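Local coordinates for protein alanine racemase 1 (Caldanaerobacter subterraneus subsp. tengcongensis MB4, PDB 4Y2W) that belongs to the alanine racemase family, pairing an N-terminal TIM-barrel domain with a mainly beta C-terminal domain, at residues K110-L115 / L152-M157. The protein carries 1 engineered substitution. Numbering follows the deposited sequence.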
# COMPACT_ATOMS: atom_id res chain seq x y z
N LYS A 110 23.28 25.95 -4.57
CA LYS A 110 23.90 25.04 -5.52
C LYS A 110 22.84 24.35 -6.38
O LYS A 110 23.03 24.17 -7.58
CB LYS A 110 24.75 24.00 -4.80
CG LYS A 110 25.63 23.17 -5.73
CD LYS A 110 26.24 21.98 -5.01
CE LYS A 110 27.08 21.14 -5.96
NZ LYS A 110 27.42 19.81 -5.38
N TYR A 111 21.74 23.98 -5.74
CA TYR A 111 20.62 23.33 -6.42
C TYR A 111 19.92 24.31 -7.38
O TYR A 111 19.58 23.95 -8.50
CB TYR A 111 19.63 22.77 -5.39
CG TYR A 111 18.47 21.97 -5.97
CD1 TYR A 111 18.70 20.84 -6.75
CD2 TYR A 111 17.15 22.34 -5.73
CE1 TYR A 111 17.64 20.11 -7.27
CE2 TYR A 111 16.10 21.62 -6.24
CZ TYR A 111 16.34 20.50 -7.02
OH TYR A 111 15.29 19.79 -7.53
N ALA A 112 19.72 25.54 -6.92
CA ALA A 112 19.12 26.59 -7.75
C ALA A 112 19.91 26.84 -9.03
O ALA A 112 19.33 27.01 -10.09
CB ALA A 112 19.00 27.88 -6.95
N LYS A 113 21.24 26.85 -8.91
CA LYS A 113 22.13 27.00 -10.07
C LYS A 113 21.96 25.86 -11.06
O LYS A 113 21.84 26.10 -12.27
CB LYS A 113 23.60 27.07 -9.62
CG LYS A 113 24.01 28.35 -8.93
CD LYS A 113 25.49 28.32 -8.57
CE LYS A 113 25.90 29.50 -7.70
NZ LYS A 113 25.65 30.82 -8.36
N GLU A 114 21.97 24.63 -10.55
CA GLU A 114 21.78 23.43 -11.38
C GLU A 114 20.43 23.44 -12.09
O GLU A 114 20.32 22.99 -13.23
CB GLU A 114 21.91 22.16 -10.53
CG GLU A 114 23.33 21.87 -10.06
CD GLU A 114 23.40 20.78 -9.00
OE1 GLU A 114 24.40 20.73 -8.26
OE2 GLU A 114 22.44 19.98 -8.89
N LEU A 115 19.40 23.95 -11.41
CA LEU A 115 18.09 24.10 -12.03
C LEU A 115 18.12 25.18 -13.11
O LEU A 115 17.62 24.97 -14.21
CB LEU A 115 17.02 24.42 -10.98
CG LEU A 115 15.58 24.60 -11.49
CD1 LEU A 115 15.12 23.44 -12.36
CD2 LEU A 115 14.62 24.79 -10.32
N LEU A 152 18.36 36.18 -2.35
CA LEU A 152 18.56 37.42 -3.11
C LEU A 152 19.32 37.17 -4.42
O LEU A 152 19.09 37.86 -5.41
CB LEU A 152 19.27 38.49 -2.27
CG LEU A 152 18.37 39.22 -1.25
CD1 LEU A 152 19.20 39.91 -0.17
CD2 LEU A 152 17.47 40.23 -1.95
N GLU A 153 20.22 36.20 -4.41
CA GLU A 153 20.93 35.81 -5.63
C GLU A 153 19.95 35.18 -6.62
O GLU A 153 19.94 35.52 -7.81
CB GLU A 153 22.08 34.86 -5.32
CG GLU A 153 23.10 34.74 -6.44
CD GLU A 153 24.33 33.93 -6.06
OE1 GLU A 153 25.03 33.47 -6.99
OE2 GLU A 153 24.60 33.75 -4.85
N MET A 154 19.12 34.26 -6.12
CA MET A 154 18.10 33.59 -6.93
C MET A 154 17.16 34.57 -7.63
O MET A 154 16.71 34.32 -8.75
CB MET A 154 17.28 32.63 -6.08
CG MET A 154 18.03 31.39 -5.63
SD MET A 154 17.02 30.34 -4.57
CE MET A 154 18.28 29.55 -3.57
N ALA A 155 16.86 35.69 -6.96
CA ALA A 155 16.01 36.73 -7.53
C ALA A 155 16.63 37.37 -8.77
O ALA A 155 15.91 37.90 -9.63
CB ALA A 155 15.72 37.80 -6.49
N ASN A 156 17.96 37.33 -8.86
CA ASN A 156 18.69 37.90 -9.98
C ASN A 156 19.10 36.87 -11.04
O ASN A 156 19.80 37.22 -12.00
CB ASN A 156 19.93 38.63 -9.46
CG ASN A 156 19.61 39.58 -8.32
OD1 ASN A 156 18.59 40.28 -8.35
ND2 ASN A 156 20.46 39.61 -7.30
N MET A 157 18.68 35.63 -10.86
CA MET A 157 18.91 34.57 -11.85
C MET A 157 17.76 34.56 -12.85
O MET A 157 16.64 34.17 -12.51
CB MET A 157 19.03 33.21 -11.16
CG MET A 157 20.30 33.05 -10.34
SD MET A 157 20.44 31.43 -9.55
CE MET A 157 21.79 31.73 -8.41
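K113 NZ and E153 OE1 form a salt bridge of 3.0 Å across two helices. The ammonium group meets the oxygen from above the carboxylate plane, 38° out of it. E153 sends CG anti to its own backbone N (chi1 -163°) and then runs extended toward the lysine, whose chain stays straight until a bend at chi4 turns NZ to the acid. Both residues have the length to span the gap at the solvent-facing margin, where a charged pair is probably cheap to keep.

Beneath the bridge the contact becomes apolar. The CE methyl of M157 lies 4.1 Å from K113 CG and 4.0 Å from K113 NZ, the two side chains crossing at about a right angle, so the methyl touches both the stem and the charged end of the lysine. Deeper still, M154 lays CG, SD and CE along the methyl of A112, with CE 3.8 Å from A112 CB. A small methyl suits A112, whose CA lies 7.1 Å from M154 CA, and the long, unbranched methionine supplies the reach to pack against it.

The contact joins helix 109-121 to the C-terminal end of helix 144-155 and the turn after it, which carries M157, on the outside of the TIM barrel, where I109 also touches E153, M154 and M157, and V106 of barrel strand 103-106 lies against both A112 and M154.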